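Side-chain contacts in putative DNA-binding protein (Ralstonia eutropha, PDB 2OBP), which probably binds DNA through a compact winged helix-turn-helix domain: residues A[46-49]-A[50-54]; A[54-57]-A[58-62]. One frame throughout, in Å; residues are numbered along the deposited sequence.

Contact 1 (A[46-49]-A[50-54]); sequences AQLP and MSVLR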
loop_
_atom_site.group_PDB
_atom_site.type_symbol
_atom_site.label_atom_id
_atom_site.label_comp_id
_atom_site.label_asym_id
_atom_site.label_seq_id
_atom_site.Cartn_x
_atom_site.Cartn_y
_atom_site.Cartn_z
ATOM N N ALA A 46 3.140 7.863 4.045
ATOM C CA ALA A 46 1.748 7.889 4.545
ATOM C C ALA A 46 1.615 8.582 5.897
ATOM O O ALA A 46 0.511 8.851 6.370
ATOM C CB ALA A 46 1.182 6.442 4.626
ATOM N N GLN A 47 2.749 8.853 6.531
ATOM C CA GLN A 47 2.802 9.432 7.870
ATOM C C GLN A 47 2.096 8.585 8.922
ATOM O O GLN A 47 1.357 9.093 9.750
ATOM C CB GLN A 47 2.275 10.861 7.849
ATOM C CG GLN A 47 3.113 11.781 6.961
ATOM C CD GLN A 47 2.631 13.211 6.973
ATOM O OE1 GLN A 47 1.798 13.590 6.155
ATOM N NE2 GLN A 47 3.134 14.002 7.900
ATOM N N LEU A 48 2.337 7.287 8.879
ATOM C CA LEU A 48 1.700 6.318 9.761
ATOM C C LEU A 48 2.788 5.589 10.522
ATOM O O LEU A 48 3.827 5.279 9.959
ATOM C CB LEU A 48 0.897 5.292 8.952
ATOM C CG LEU A 48 -0.337 5.820 8.238
ATOM C CD1 LEU A 48 -1.015 4.689 7.432
ATOM C CD2 LEU A 48 -1.353 6.436 9.212
ATOM N N PRO A 49 2.547 5.296 11.806
ATOM C CA PRO A 49 3.399 4.341 12.504
ATOM C C PRO A 49 3.363 2.972 11.816
ATOM O O PRO A 49 2.330 2.615 11.206
ATOM C CB PRO A 49 2.757 4.218 13.880
ATOM C CG PRO A 49 1.785 5.336 13.993
ATOM C CD PRO A 49 1.416 5.765 12.626
HETATM N N MSE A 50 4.453 2.217 11.913
HETATM C CA MSE A 50 4.517 0.902 11.297
HETATM C C MSE A 50 3.364 -0.030 11.727
HETATM O O MSE A 50 2.857 -0.825 10.921
HETATM C CB MSE A 50 5.876 0.290 11.611
HETATM C CG MSE A 50 6.089 -1.066 11.044
HETATM SE SE MSE A 50 5.797 -1.251 9.135
HETATM C CE MSE A 50 6.868 0.054 8.413
ATOM N N SER A 51 2.958 0.036 13.000
ATOM C CA SER A 51 1.873 -0.853 13.450
ATOM C C SER A 51 0.570 -0.564 12.695
ATOM O O SER A 51 -0.176 -1.487 12.337
ATOM C CB SER A 51 1.650 -0.726 14.966
ATOM O OG SER A 51 1.375 0.612 15.292
ATOM N N VAL A 52 0.280 0.706 12.464
ATOM C CA VAL A 52 -0.925 1.091 11.726
ATOM C C VAL A 52 -0.821 0.682 10.252
ATOM O O VAL A 52 -1.761 0.128 9.657
ATOM C CB VAL A 52 -1.216 2.612 11.872
ATOM C CG1 VAL A 52 -2.496 2.956 11.110
ATOM C CG2 VAL A 52 -1.313 2.963 13.352
ATOM N N LEU A 53 0.352 0.881 9.672
ATOM C CA LEU A 53 0.554 0.482 8.274
ATOM C C LEU A 53 0.291 -1.011 8.125
ATOM O O LEU A 53 -0.382 -1.435 7.161
ATOM C CB LEU A 53 1.940 0.858 7.750
ATOM C CG LEU A 53 2.218 0.343 6.306
ATOM C CD1 LEU A 53 1.287 0.986 5.240
ATOM C CD2 LEU A 53 3.715 0.497 5.920
ATOM N N ARG A 54 0.856 -1.817 9.019
ATOM C CA ARG A 54 0.672 -3.277 8.936
ATOM C C ARG A 54 -0.791 -3.700 9.017
ATOM O O ARG A 54 -1.220 -4.600 8.301
ATOM C CB ARG A 54 1.516 -4.003 9.974
ATOM C CG ARG A 54 3.032 -3.959 9.654
ATOM C CD ARG A 54 3.802 -4.871 10.531
ATOM N NE ARG A 54 5.264 -4.711 10.402
ATOM C CZ ARG A 54 6.040 -5.386 9.547
ATOM N NH1 ARG A 54 5.531 -6.264 8.685
ATOM N NH2 ARG A 54 7.353 -5.173 9.552
#
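The pyrrolidine ring of Pro-49, puckered C-gamma exo and so only roughly flat, lies alongside the side chain of Val-52, both pointing the same way; Val-52 CG2 lies over the CG-CD side of one face, 4.0 Å from both Pro-49 CG and Pro-49 CD. On the same side of the ring, beyond its CB corner, Ser-51 OG lies 4.1 Å from Pro-49 CB. Val-52 spreads its two methyls over two partners: with CG1 anti to the backbone N (chi1 -179°), CG2 is left for the proline while CG1 meets Leu-48 CD2 at 4.1 Å, the two side chains crossing at about a right angle. Pro-49 is the N-cap of helix 50-62, and its carbonyl O accepts the first-turn bond from Leu-53 N, 3.0 Å long and nearly straight at 165°. Gln-47 ends helix 39-46 in a Schellman motif. Leu-48 and Leu-53 both reach Val-21 of helix 16-28, whereas selenomethionine Met-50 turns to Leu-39 and Ala-43. The geometry is consistent with the tight turn of a helix-turn-helix. The contacts of Leu-48, Pro-49 and Val-52 are apolar: through them the turn packs against the first helical turn, while the backbone bond to Pro-49 O starts the helix.

Contact 2 (A[54-57]-A[58-62]); sequences RRVL and TQLQA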
loop_
_atom_site.group_PDB
_atom_site.type_symbol
_atom_site.label_atom_id
_atom_site.label_comp_id
_atom_site.label_asym_id
_atom_site.label_seq_id
_atom_site.Cartn_x
_atom_site.Cartn_y
_atom_site.Cartn_z
ATOM N N ARG A 54 0.856 -1.817 9.019
ATOM C CA ARG A 54 0.672 -3.277 8.936
ATOM C C ARG A 54 -0.791 -3.700 9.017
ATOM O O ARG A 54 -1.220 -4.600 8.301
ATOM C CB ARG A 54 1.516 -4.003 9.974
ATOM C CG ARG A 54 3.032 -3.959 9.654
ATOM C CD ARG A 54 3.802 -4.871 10.531
ATOM N NE ARG A 54 5.264 -4.711 10.402
ATOM C CZ ARG A 54 6.040 -5.386 9.547
ATOM N NH1 ARG A 54 5.531 -6.264 8.685
ATOM N NH2 ARG A 54 7.353 -5.173 9.552
ATOM N N ARG A 55 -1.562 -3.006 9.862
ATOM C CA ARG A 55 -2.977 -3.275 10.002
ATOM C C ARG A 55 -3.705 -2.984 8.688
ATOM O O ARG A 55 -4.487 -3.793 8.191
ATOM C CB ARG A 55 -3.531 -2.405 11.166
ATOM C CG ARG A 55 -5.004 -2.614 11.532
ATOM C CD ARG A 55 -5.939 -1.793 10.693
ATOM N NE ARG A 55 -5.886 -0.350 10.987
ATOM C CZ ARG A 55 -6.599 0.599 10.375
ATOM N NH1 ARG A 55 -7.429 0.319 9.399
ATOM N NH2 ARG A 55 -6.487 1.862 10.780
ATOM N N VAL A 56 -3.440 -1.801 8.154
ATOM C CA VAL A 56 -4.044 -1.375 6.895
ATOM C C VAL A 56 -3.666 -2.331 5.741
ATOM O O VAL A 56 -4.523 -2.760 4.947
ATOM C CB VAL A 56 -3.652 0.076 6.552
ATOM C CG1 VAL A 56 -3.978 0.405 5.105
ATOM C CG2 VAL A 56 -4.310 1.100 7.538
ATOM N N LEU A 57 -2.395 -2.713 5.666
ATOM C CA LEU A 57 -1.984 -3.631 4.593
ATOM C C LEU A 57 -2.609 -4.983 4.746
ATOM O O LEU A 57 -2.884 -5.635 3.754
ATOM C CB LEU A 57 -0.464 -3.762 4.508
ATOM C CG LEU A 57 0.300 -2.503 4.033
ATOM C CD1 LEU A 57 1.835 -2.701 4.167
ATOM C CD2 LEU A 57 -0.075 -2.150 2.585
ATOM N N THR A 58 -2.728 -5.491 5.971
ATOM C CA THR A 58 -3.406 -6.755 6.156
ATOM C C THR A 58 -4.823 -6.677 5.597
ATOM O O THR A 58 -5.319 -7.593 4.948
ATOM C CB THR A 58 -3.421 -7.207 7.627
ATOM O OG1 THR A 58 -2.051 -7.503 8.018
ATOM C CG2 THR A 58 -4.314 -8.435 7.812
ATOM N N GLN A 59 -5.502 -5.569 5.870
ATOM C CA GLN A 59 -6.864 -5.383 5.382
ATOM C C GLN A 59 -6.918 -5.226 3.868
ATOM O O GLN A 59 -7.823 -5.759 3.225
ATOM C CB GLN A 59 -7.493 -4.160 6.066
ATOM C CG GLN A 59 -7.768 -4.391 7.563
ATOM C CD GLN A 59 -8.202 -3.142 8.318
ATOM O OE1 GLN A 59 -7.908 -2.021 7.881
ATOM N NE2 GLN A 59 -8.932 -3.330 9.440
ATOM N N LEU A 60 -5.990 -4.464 3.293
ATOM C CA LEU A 60 -5.950 -4.339 1.820
ATOM C C LEU A 60 -5.568 -5.637 1.117
ATOM O O LEU A 60 -6.052 -5.901 -0.009
ATOM C CB LEU A 60 -5.015 -3.194 1.376
ATOM C CG LEU A 60 -5.489 -1.799 1.805
ATOM C CD1 LEU A 60 -4.413 -0.761 1.426
ATOM C CD2 LEU A 60 -6.882 -1.487 1.183
ATOM N N GLN A 61 -4.680 -6.426 1.741
ATOM C CA GLN A 61 -4.290 -7.733 1.218
ATOM C C GLN A 61 -5.498 -8.682 1.253
ATOM O O GLN A 61 -5.808 -9.378 0.285
ATOM C CB GLN A 61 -3.097 -8.271 2.044
ATOM C CG GLN A 61 -2.302 -9.403 1.430
ATOM C CD GLN A 61 -1.358 -10.046 2.416
ATOM O OE1 GLN A 61 -1.614 -10.067 3.606
ATOM N NE2 GLN A 61 -0.246 -10.576 1.917
ATOM N N ALA A 62 -6.222 -8.683 2.371
ATOM C CA ALA A 62 -7.454 -9.462 2.481
ATOM C C ALA A 62 -8.468 -9.137 1.421
ATOM O O ALA A 62 -9.142 -10.038 0.847
ATOM C CB ALA A 62 -8.045 -9.223 3.866
#
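Residues 54-57 and 58-62 are consecutive turns of one alpha-helix, joined by i to i+4 bonds from Thr-58 N to Arg-54 O, Gln-59 N to Arg-55 O, Leu-60 N to Val-56 O and Gln-61 N to Leu-57 O, the last two both 2.8 Å. Thr-58 OG1 also turns back to Arg-54 O, at 3.0 Å, although its proton has another acceptor within reach. One residue further along, Arg-55 NH1 donates to Gln-59 OE1 over 2.8 Å at 157°; the oxygen lies close to the guanidinium plane, while the amide itself is turned 75° from that plane. The bend of Arg-55 at chi2 (-86°) brings CD to 3.4 Å from Gln-59 OE1, and a second bend at chi3 turns the guanidinium back so that NH1 reaches the same oxygen. Val-56 CG2 sits 3.6 Å above the centre of the Arg-55 guanidinium, covering one face. NH1 has a second partner in a salt bridge with Asp-15, so it is held by two residues, which probably limits rotation of the guanidinium. On the inner side, Val-56 CG1 meets Leu-60 CD1 at 3.9 Å, the side chains lying side by side. Val-56 and Leu-60 continue onto Val-21 of helix 16-28, Leu-57 reaches Leu-39 of helix 39-46 and Val-68 of strand 66-70, and Leu-60 also packs on Ala-66 at the start of that strand.

How the contacts relate
The two contacts follow one another along helix 50-62, with centres about 11 Å apart: contact 1 takes the turn after helix 39-46 and the first helical turn, and contact 2 begins at the shared Arg-54 and runs to the helix end. Both rest on helix 16-28, through Val-21, and on helix 39-46, through Leu-39, while contact 2 alone adds strand 66-70. With the 66-70/76-80 hairpin as wing, the layout matches a winged helix-turn-helix, in which helix 50-62 would probably be the recognition helix. Arg-54 bonds to Gly-74 in the wing loop and lies close to a bound nitrate, probably from the crystallisation liquor, which may mark a site able to take an anion.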